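Local coordinates for protein O-ureido-L-serine synthase (Streptomyces lavendulae, PDB 3X44) that catalyses the addition of hydroxyurea to O-acetyl-L-serine, giving O-ureido-L-serine for D-cycloserine biosynthesis, with pyridoxal 5'-phosphate as cofactor, at residues E68-N73 and F89-G94; K167-F172 and P194-V199; Q20-E25 and A256-F261. The protein carries 1 engineered substitution. All blocks are in the same frame, centred on the assembly; numbering follows the deposited sequence.

Contact 1 of 3, residues E68-N73 and F89-G94; sequences ECTSGN and FVAVMG. With PUS ((E)-O-(carbamoylamino)-N-({3-hydroxy-2-methyl-5-[(phosphonooxy)methyl]pyridin-4-yl}methylidene)-L-serine), chain C.
Val92 O is gripped twice by the parallel strand beside it: Thr70 N donates to Val92 O at 2.9 Å, and the CA-H of Cys69 makes a CH···O contact with the same oxygen, 3.0 Å from CA to O. Val92 N in turn bonds to Glu68 O at 2.8 Å, while Glu68 N reaches Val90 O in a longer bond, pairing the two strands of a beta-alpha-beta unit. Met93 extends with CG anti to its backbone N (chi1 -173°), which brings that CG to 3.3 Å from Thr70 O; its SD lies 3.6 Å from CA of Gly72, the N-cap residue of helix 73-85. The turn that follows binds the ligand. Thr70 OG1 accepts from Gly72 N in an ST turn and donates to PUS carboxylate oxygen OT at 2.6 Å, and Ser71 N donates to that same OT at 3.0 Å. Ser71 OG bonds to the side-chain oxygen OG of PUS, which links CB to ND, and Asn73 ND2 to PUS O3 at 2.8 Å. The carboxylate of the bound O-ureido-L-serine moiety thus sits at the turn leading into helix 73-85, and the helix N-terminus would be expected to favour its negative charge.

Contact 2 of 3, residues K167-F172 and P194-V199; sequences KRLDHF and PEVRVV
The His171 ring and the Arg197 side chain lie side by side across two parallel strands, both pointing the same way, with the imidazole and guanidinium planes 54° apart. It is the aliphatic part of the arginine that meets the ring: Arg197 CB lies 3.7 Å from His171 ND1, in an oblique approach, with CD a little farther off near ND1 and CE1. His171 ND1 is buried here with no polar partner in the model. The second flat pair lies within 167-172, where Arg168 meets the Asp170 carboxylate at its guanidinium edge; Arg168 NE donates to the syn lone pair of Asp170 OD2 at 2.8 Å in a salt bridge, with that oxygen tilted 24° out of the guanidinium plane. Asp170 OD2 also accepts from the backbone N of Val285.

Backbone bonds set the register. Arg197 N donates to Asp170 O at 2.8 Å and almost straight (176° at the hydrogen), Phe172 N to Arg197 O, and Val199 N to Phe172 O. Val196, just before its strand, spreads its methyls over the partner: CG1, anti to the backbone N, sits 4.1 Å from Phe172 CB, whereas CG2 comes to 3.6 Å from Leu169 O and also touches Leu169 CG.

The pairing belongs to the beta-alpha-beta unit of strand 171-174, helix 180-192 and strand 197-203. That helix covers the face bearing Phe172 and Val198, with Leu189 touching both, while Ile276 of helix 264-278 packs on His171 and Val199. Strand 285-290 flanks 171-174, receiving Phe172 on Leu287 and Met289, and beyond 197-203 the guanidinium of Arg197 forms a salt bridge with Asp238 at the start of strand 238-242.

Contact 3 of 3, residues Q20-E25 and A256-F261; sequences QRMAPE and AEEGIF
Arg21 lays its aliphatic chain against the carbonyl of Glu257, with CD 3.1 Å from Glu257 O, before the guanidinium turns back to the same oxygen. The bend at chi3 (73°) swings NE round, and Arg21 NH1 then donates to Glu257 O at 2.7 Å, with the oxygen close to the guanidinium plane. The same NH1 also bonds to Ala84 O of a second subunit.

Running past this arginine in the opposite direction, Glu258 sends its carboxylate into the backbone of the loop. Its chain is bent at chi2 (-87°), which turns CD toward the amides of three consecutive residues. Gln20 N donates to Glu258 OE1 at 2.7 Å and Arg21 N to Glu258 OE2 at 2.7 Å, both on the syn side and 22° out of the carboxylate plane. Met22 N supplies a second bond to Glu258 OE2, at 2.8 Å and nearly along its C-O direction. Met22 adds apolar cover, its SD 3.7 Å from Glu258 CG, and crosses Glu257 at about a right angle; the carboxylate of Glu257 is engaged by Arg253 in a salt bridge.

A buried glutamate just past the end of helix 244-257 therefore fastens the loop between strands 16-18 and 28-33. Three amide donors, with the Arg21 guanidinium nearby, would probably keep its carboxylate ionised, while that arginine answers a carbonyl at the helix's C-terminal end.

How the contacts relate
Contacts 1 and 2 illustrate one principle in two sheets: each pairs adjacent parallel strands of a beta-alpha-beta unit, but their centres lie 33 Å apart, on opposite sides of the chain's centre. Contact 1 binds PUS directly. Contact 2 stands back, the Phe172 side chain about 9 Å from PUS, although its strand leads toward the cofactor-binding residues Gly177 to Thr181. Contact 3 lies away from the annotated sites and closes a long loop of chain containing both others; its nearest atoms are about 11 Å from each. The Thr70 side chain is about 7 Å from that of Ala43, an engineered residue at the position of the cofactor-bearing lysine.

Contact 1 of 3, residues E68-N73 and F89-G94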
loop_
_atom_site.group_PDB
_atom_site.type_symbol
_atom_site.label_atom_id
_atom_site.label_comp_id
_atom_site.label_asym_id
_atom_site.label_seq_id
_atom_site.Cartn_x
_atom_site.Cartn_y
_atom_site.Cartn_z
ATOM N N GLU A 68 0.194 12.763 31.139
ATOM C CA GLU A 68 1.579 12.509 30.762
ATOM C C GLU A 68 2.414 13.784 30.667
ATOM O O GLU A 68 1.912 14.842 30.279
ATOM C CB GLU A 68 1.612 11.785 29.417
ATOM C CG GLU A 68 3.011 11.550 28.883
ATOM C CD GLU A 68 3.771 10.546 29.715
ATOM O OE1 GLU A 68 4.135 10.877 30.863
ATOM O OE2 GLU A 68 3.997 9.422 29.221
ATOM N N CYS A 69 3.682 13.686 31.054
ATOM C CA CYS A 69 4.597 14.823 30.953
ATOM C C CYS A 69 5.201 14.652 29.568
ATOM O O CYS A 69 5.722 13.586 29.245
ATOM C CB CYS A 69 5.708 14.754 32.004
ATOM S SG CYS A 69 7.058 15.898 31.650
ATOM N N THR A 70 5.133 15.692 28.750
ATOM C CA THR A 70 5.624 15.579 27.386
ATOM C C THR A 70 6.379 16.818 26.914
ATOM O O THR A 70 6.220 17.895 27.485
ATOM C CB THR A 70 4.422 15.343 26.439
ATOM O OG1 THR A 70 4.856 15.362 25.080
ATOM C CG2 THR A 70 3.384 16.446 26.634
ATOM N N SER A 71 7.204 16.652 25.881
ATOM C CA SER A 71 7.928 17.782 25.295
ATOM C C SER A 71 7.021 18.354 24.205
ATOM O O SER A 71 7.386 19.311 23.515
ATOM C CB SER A 71 9.265 17.339 24.676
ATOM O OG SER A 71 9.087 16.384 23.640
ATOM N N GLY A 72 5.845 17.753 24.047
ATOM C CA GLY A 72 4.900 18.232 23.048
ATOM C C GLY A 72 4.219 17.190 22.171
ATOM O O GLY A 72 3.013 16.988 22.260
ATOM N N ASN A 73 4.990 16.520 21.324
ATOM C CA ASN A 73 4.438 15.525 20.408
ATOM C C ASN A 73 3.655 14.404 21.079
ATOM O O ASN A 73 2.587 14.019 20.606
ATOM C CB ASN A 73 5.551 14.944 19.526
ATOM C CG ASN A 73 5.946 15.884 18.389
ATOM O OD1 ASN A 73 5.113 16.634 17.881
ATOM N ND2 ASN A 73 7.215 15.842 17.987
ATOM N N PHE A 89 -7.664 13.659 28.220
ATOM C CA PHE A 89 -6.212 13.753 28.298
ATOM C C PHE A 89 -5.737 15.065 28.927
ATOM O O PHE A 89 -6.302 16.134 28.675
ATOM C CB PHE A 89 -5.591 13.599 26.898
ATOM C CG PHE A 89 -4.092 13.724 26.892
ATOM C CD1 PHE A 89 -3.304 12.808 27.587
ATOM C CD2 PHE A 89 -3.470 14.786 26.244
ATOM C CE1 PHE A 89 -1.920 12.948 27.648
ATOM C CE2 PHE A 89 -2.086 14.941 26.294
ATOM C CZ PHE A 89 -1.307 14.020 27.000
ATOM N N VAL A 90 -4.692 14.970 29.743
ATOM C CA VAL A 90 -4.111 16.125 30.418
ATOM C C VAL A 90 -2.611 16.114 30.176
ATOM O O VAL A 90 -1.921 15.192 30.609
ATOM C CB VAL A 90 -4.317 16.065 31.949
ATOM C CG1 VAL A 90 -3.800 17.350 32.587
ATOM C CG2 VAL A 90 -5.773 15.841 32.280
ATOM N N ALA A 91 -2.105 17.137 29.495
ATOM C CA ALA A 91 -0.679 17.221 29.205
ATOM C C ALA A 91 0.061 18.062 30.242
ATOM O O ALA A 91 -0.427 19.106 30.667
ATOM C CB ALA A 91 -0.465 17.809 27.817
ATOM N N VAL A 92 1.232 17.581 30.649
ATOM C CA VAL A 92 2.091 18.271 31.606
ATOM C C VAL A 92 3.300 18.637 30.756
ATOM O O VAL A 92 4.108 17.777 30.430
ATOM C CB VAL A 92 2.539 17.335 32.744
ATOM C CG1 VAL A 92 3.666 17.982 33.534
ATOM C CG2 VAL A 92 1.359 17.028 33.656
ATOM N N MET A 93 3.422 19.911 30.399
ATOM C CA MET A 93 4.505 20.340 29.523
ATOM C C MET A 93 5.289 21.568 29.970
ATOM O O MET A 93 4.726 22.514 30.510
ATOM C CB MET A 93 3.924 20.588 28.126
ATOM C CG MET A 93 4.944 20.877 27.049
ATOM S SD MET A 93 4.162 20.823 25.424
ATOM C CE MET A 93 2.826 22.028 25.624
ATOM N N GLY A 94 6.598 21.541 29.735
ATOM C CA GLY A 94 7.436 22.671 30.099
ATOM C C GLY A 94 6.917 23.903 29.390
ATOM O O GLY A 94 6.442 23.806 28.259
HETATM N N PUS C . 9.018 13.250 22.113
HETATM C CA PUS C . 8.413 12.768 23.420
HETATM C CB PUS C . 9.484 12.720 24.568
HETATM O OG PUS C . 10.070 14.083 24.781
HETATM N ND PUS C . 10.439 14.281 26.164
HETATM C CE PUS C . 11.713 14.606 26.476
HETATM N NZ2 PUS C . 12.706 14.367 25.600
HETATM O OZ1 PUS C . 11.960 15.104 27.528
HETATM C C PUS C . 7.271 13.727 23.820
HETATM O O PUS C . 6.749 14.403 22.977
HETATM O OT PUS C . 6.903 13.794 24.968
HETATM C C2 PUS C . 10.924 14.747 18.384
HETATM C C3 PUS C . 10.168 14.231 19.540
HETATM C C4 PUS C . 10.687 13.064 20.262
HETATM C C5 PUS C . 11.926 12.434 19.790
HETATM C C6 PUS C . 12.603 13.015 18.620
HETATM C C2A PUS C . 10.446 15.966 17.647
HETATM C C4A PUS C . 10.061 12.607 21.561
HETATM C C5A PUS C . 12.513 11.216 20.485
HETATM N N1 PUS C . 12.088 14.125 17.985
HETATM O O3 PUS C . 8.991 14.789 19.883
HETATM O O1P PUS C . 11.052 9.361 22.416
HETATM O O2P PUS C . 11.308 7.722 20.732
HETATM O O3P PUS C . 13.228 8.787 21.643
HETATM O O4P PUS C . 11.717 10.018 20.196
HETATM P P PUS C . 11.829 8.973 21.254
HETATM O O HOH W 1 7.725 18.888 29.691
#

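Contact 2 of 3, residues K167-F172 and P194-V199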
loop_
_atom_site.group_PDB
_atom_site.type_symbol
_atom_site.label_atom_id
_atom_site.label_comp_id
_atom_site.label_asym_id
_atom_site.label_seq_id
_atom_site.Cartn_x
_atom_site.Cartn_y
_atom_site.Cartn_z
ATOM N N LYS A 167 18.815 -4.928 0.121
ATOM C CA LYS A 167 19.523 -3.699 -0.234
ATOM C C LYS A 167 20.584 -3.294 0.783
ATOM O O LYS A 167 20.569 -3.733 1.930
ATOM C CB LYS A 167 18.527 -2.556 -0.402
ATOM C CG LYS A 167 17.663 -2.677 -1.646
ATOM C CD LYS A 167 16.421 -1.823 -1.529
ATOM C CE LYS A 167 15.326 -2.318 -2.462
ATOM N NZ LYS A 167 15.823 -2.486 -3.859
ATOM N N ARG A 168 21.502 -2.439 0.351
ATOM C CA ARG A 168 22.577 -1.978 1.222
ATOM C C ARG A 168 22.141 -0.908 2.223
ATOM O O ARG A 168 21.489 0.072 1.862
ATOM C CB ARG A 168 23.732 -1.435 0.381
ATOM C CG ARG A 168 24.811 -0.735 1.197
ATOM C CD ARG A 168 26.144 -0.720 0.468
ATOM N NE ARG A 168 27.199 -0.122 1.282
ATOM C CZ ARG A 168 28.395 0.222 0.816
ATOM N NH1 ARG A 168 28.689 0.024 -0.465
ATOM N NH2 ARG A 168 29.292 0.774 1.625
ATOM N N LEU A 169 22.504 -1.118 3.485
ATOM C CA LEU A 169 22.212 -0.181 4.566
ATOM C C LEU A 169 23.394 -0.265 5.527
ATOM O O LEU A 169 23.692 -1.335 6.059
ATOM C CB LEU A 169 20.910 -0.545 5.295
ATOM C CG LEU A 169 20.546 0.397 6.454
ATOM C CD1 LEU A 169 20.386 1.819 5.934
ATOM C CD2 LEU A 169 19.263 -0.077 7.137
ATOM N N ASP A 170 24.058 0.866 5.739
ATOM C CA ASP A 170 25.233 0.933 6.605
ATOM C C ASP A 170 25.066 1.619 7.956
ATOM O O ASP A 170 25.675 1.200 8.938
ATOM C CB ASP A 170 26.377 1.612 5.853
ATOM C CG ASP A 170 26.746 0.879 4.590
ATOM O OD1 ASP A 170 27.270 -0.248 4.695
ATOM O OD2 ASP A 170 26.501 1.424 3.496
ATOM N N HIS A 171 24.270 2.686 8.011
ATOM C CA HIS A 171 24.060 3.406 9.269
ATOM C C HIS A 171 22.610 3.801 9.485
ATOM O O HIS A 171 21.922 4.187 8.542
ATOM C CB HIS A 171 24.885 4.690 9.313
ATOM C CG HIS A 171 26.279 4.539 8.802
ATOM N ND1 HIS A 171 27.362 4.371 9.638
ATOM C CD2 HIS A 171 26.772 4.549 7.541
ATOM C CE1 HIS A 171 28.463 4.283 8.912
ATOM N NE2 HIS A 171 28.132 4.387 7.637
ATOM N N PHE A 172 22.164 3.700 10.734
ATOM C CA PHE A 172 20.815 4.091 11.129
ATOM C C PHE A 172 21.022 5.254 12.104
ATOM O O PHE A 172 21.670 5.098 13.139
ATOM C CB PHE A 172 20.095 2.941 11.836
ATOM C CG PHE A 172 18.769 3.332 12.425
ATOM C CD1 PHE A 172 17.714 3.718 11.601
ATOM C CD2 PHE A 172 18.580 3.334 13.800
ATOM C CE1 PHE A 172 16.489 4.102 12.139
ATOM C CE2 PHE A 172 17.360 3.717 14.349
ATOM C CZ PHE A 172 16.311 4.102 13.516
ATOM N N PRO A 194 22.937 -6.980 12.096
ATOM C CA PRO A 194 23.965 -6.560 13.054
ATOM C C PRO A 194 25.104 -5.744 12.449
ATOM O O PRO A 194 25.854 -5.093 13.174
ATOM C CB PRO A 194 24.458 -7.874 13.666
ATOM C CG PRO A 194 24.067 -8.929 12.696
ATOM C CD PRO A 194 22.792 -8.446 12.060
ATOM N N GLU A 195 25.230 -5.771 11.127
ATOM C CA GLU A 195 26.283 -5.020 10.451
ATOM C C GLU A 195 25.991 -3.523 10.437
ATOM O O GLU A 195 26.913 -2.705 10.391
ATOM C CB GLU A 195 26.453 -5.515 9.016
ATOM C CG GLU A 195 27.596 -6.493 8.835
ATOM C CD GLU A 195 27.158 -7.930 9.022
ATOM O OE1 GLU A 195 26.087 -8.152 9.631
ATOM O OE2 GLU A 195 27.882 -8.840 8.562
ATOM N N VAL A 196 24.707 -3.172 10.466
ATOM C CA VAL A 196 24.286 -1.773 10.460
ATOM C C VAL A 196 24.767 -1.054 11.721
ATOM O O VAL A 196 24.585 -1.552 12.835
ATOM C CB VAL A 196 22.748 -1.650 10.391
ATOM C CG1 VAL A 196 22.341 -0.182 10.407
ATOM C CG2 VAL A 196 22.222 -2.330 9.134
ATOM N N ARG A 197 25.377 0.117 11.540
ATOM C CA ARG A 197 25.869 0.904 12.664
ATOM C C ARG A 197 24.738 1.761 13.210
ATOM O O ARG A 197 24.151 2.566 12.485
ATOM C CB ARG A 197 27.038 1.805 12.234
ATOM C CG ARG A 197 28.372 1.069 12.110
ATOM C CD ARG A 197 29.566 2.009 12.260
ATOM N NE ARG A 197 29.904 2.254 13.659
ATOM C CZ ARG A 197 30.675 1.462 14.397
ATOM N NH1 ARG A 197 31.197 0.364 13.870
ATOM N NH2 ARG A 197 30.925 1.767 15.666
ATOM N N VAL A 198 24.433 1.573 14.489
ATOM C CA VAL A 198 23.378 2.328 15.142
ATOM C C VAL A 198 23.984 3.578 15.767
ATOM O O VAL A 198 24.730 3.506 16.744
ATOM C CB VAL A 198 22.667 1.483 16.229
ATOM C CG1 VAL A 198 21.703 2.355 17.021
ATOM C CG2 VAL A 198 21.908 0.327 15.573
ATOM N N VAL A 199 23.649 4.726 15.187
ATOM C CA VAL A 199 24.166 6.012 15.637
ATOM C C VAL A 199 23.136 6.819 16.416
ATOM O O VAL A 199 22.110 7.219 15.867
ATOM C CB VAL A 199 24.634 6.855 14.420
ATOM C CG1 VAL A 199 25.213 8.178 14.880
ATOM C CG2 VAL A 199 25.662 6.064 13.612
HETATM O O HOH W 2 27.894 -1.676 7.363
#

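Contact 3 of 3, residues Q20-E25 and A256-F261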
loop_
_atom_site.group_PDB
_atom_site.type_symbol
_atom_site.label_atom_id
_atom_site.label_comp_id
_atom_site.label_asym_id
_atom_site.label_seq_id
_atom_site.Cartn_x
_atom_site.Cartn_y
_atom_site.Cartn_z
ATOM N N GLN A 20 17.861 13.961 -2.591
ATOM C CA GLN A 20 18.337 14.127 -3.957
ATOM C C GLN A 20 19.579 14.985 -4.186
ATOM O O GLN A 20 20.315 14.747 -5.142
ATOM C CB GLN A 20 17.192 14.654 -4.819
ATOM C CG GLN A 20 16.113 13.619 -5.083
ATOM C CD GLN A 20 16.519 12.630 -6.158
ATOM O OE1 GLN A 20 17.608 12.051 -6.110
ATOM N NE2 GLN A 20 15.647 12.429 -7.136
ATOM N N ARG A 21 19.823 15.977 -3.336
ATOM C CA ARG A 21 20.997 16.818 -3.536
ATOM C C ARG A 21 21.828 17.157 -2.299
ATOM O O ARG A 21 22.947 17.634 -2.427
ATOM C CB ARG A 21 20.595 18.118 -4.243
ATOM C CG ARG A 21 19.343 18.783 -3.693
ATOM C CD ARG A 21 18.941 19.997 -4.529
ATOM N NE ARG A 21 18.374 19.611 -5.822
ATOM C CZ ARG A 21 17.138 19.153 -5.993
ATOM N NH1 ARG A 21 16.328 19.020 -4.950
ATOM N NH2 ARG A 21 16.710 18.827 -7.207
ATOM N N MET A 22 21.304 16.898 -1.107
ATOM C CA MET A 22 22.033 17.230 0.109
ATOM C C MET A 22 23.158 16.270 0.487
ATOM O O MET A 22 24.107 16.656 1.174
ATOM C CB MET A 22 21.057 17.354 1.279
ATOM C CG MET A 22 20.362 18.695 1.354
ATOM S SD MET A 22 19.153 18.731 2.679
ATOM C CE MET A 22 20.212 18.825 4.117
ATOM N N ALA A 23 23.061 15.027 0.042
ATOM C CA ALA A 23 24.075 14.031 0.372
ATOM C C ALA A 23 25.315 14.074 -0.511
ATOM O O ALA A 23 25.238 14.414 -1.688
ATOM C CB ALA A 23 23.464 12.641 0.309
ATOM N N PRO A 24 26.486 13.741 0.062
ATOM C CA PRO A 24 27.733 13.737 -0.711
ATOM C C PRO A 24 27.575 12.744 -1.868
ATOM O O PRO A 24 27.028 11.655 -1.691
ATOM C CB PRO A 24 28.791 13.297 0.301
ATOM C CG PRO A 24 28.184 13.587 1.647
ATOM C CD PRO A 24 26.708 13.383 1.475
ATOM N N GLU A 25 28.053 13.128 -3.048
ATOM C CA GLU A 25 27.936 12.309 -4.257
ATOM C C GLU A 25 28.180 10.806 -4.138
ATOM O O GLU A 25 27.433 10.011 -4.710
ATOM C CB GLU A 25 28.846 12.866 -5.356
ATOM C CG GLU A 25 28.261 12.742 -6.757
ATOM C CD GLU A 25 29.276 12.260 -7.781
ATOM O OE1 GLU A 25 30.463 12.639 -7.668
ATOM O OE2 GLU A 25 28.886 11.505 -8.699
ATOM N N ALA A 256 14.215 23.688 1.896
ATOM C CA ALA A 256 14.552 24.495 0.721
ATOM C C ALA A 256 15.335 23.780 -0.390
ATOM O O ALA A 256 15.327 24.220 -1.553
ATOM C CB ALA A 256 15.311 25.748 1.167
ATOM N N GLU A 257 16.000 22.678 -0.049
ATOM C CA GLU A 257 16.795 21.946 -1.032
ATOM C C GLU A 257 16.220 20.586 -1.415
ATOM O O GLU A 257 16.622 19.991 -2.415
ATOM C CB GLU A 257 18.224 21.774 -0.514
ATOM C CG GLU A 257 18.986 23.081 -0.406
ATOM C CD GLU A 257 20.327 22.923 0.282
ATOM O OE1 GLU A 257 21.029 21.929 0.008
ATOM O OE2 GLU A 257 20.681 23.799 1.095
ATOM N N GLU A 258 15.270 20.095 -0.632
ATOM C CA GLU A 258 14.683 18.797 -0.924
ATOM C C GLU A 258 13.162 18.810 -0.860
ATOM O O GLU A 258 12.507 17.837 -1.236
ATOM C CB GLU A 258 15.238 17.749 0.047
ATOM C CG GLU A 258 16.760 17.676 0.074
ATOM C CD GLU A 258 17.315 16.737 -0.983
ATOM O OE1 GLU A 258 16.508 16.113 -1.712
ATOM O OE2 GLU A 258 18.553 16.623 -1.085
ATOM N N GLY A 259 12.591 19.910 -0.395
ATOM C CA GLY A 259 11.146 19.967 -0.295
ATOM C C GLY A 259 10.623 19.132 0.865
ATOM O O GLY A 259 9.485 18.678 0.849
ATOM N N ILE A 260 11.465 18.907 1.866
ATOM C CA ILE A 260 11.051 18.141 3.042
ATOM C C ILE A 260 11.123 19.069 4.254
ATOM O O ILE A 260 12.203 19.496 4.665
ATOM C CB ILE A 260 11.952 16.909 3.266
ATOM C CG1 ILE A 260 11.881 15.992 2.043
ATOM C CG2 ILE A 260 11.480 16.129 4.494
ATOM C CD1 ILE A 260 12.952 14.925 2.009
ATOM N N PHE A 261 9.951 19.387 4.800
ATOM C CA PHE A 261 9.819 20.289 5.937
ATOM C C PHE A 261 9.651 19.511 7.240
ATOM O O PHE A 261 8.587 18.963 7.510
ATOM C CB PHE A 261 8.612 21.203 5.712
ATOM C CG PHE A 261 8.516 22.334 6.687
ATOM C CD1 PHE A 261 9.644 23.082 7.016
ATOM C CD2 PHE A 261 7.296 22.655 7.278
ATOM C CE1 PHE A 261 9.560 24.131 7.918
ATOM C CE2 PHE A 261 7.198 23.703 8.182
ATOM C CZ PHE A 261 8.333 24.445 8.505
#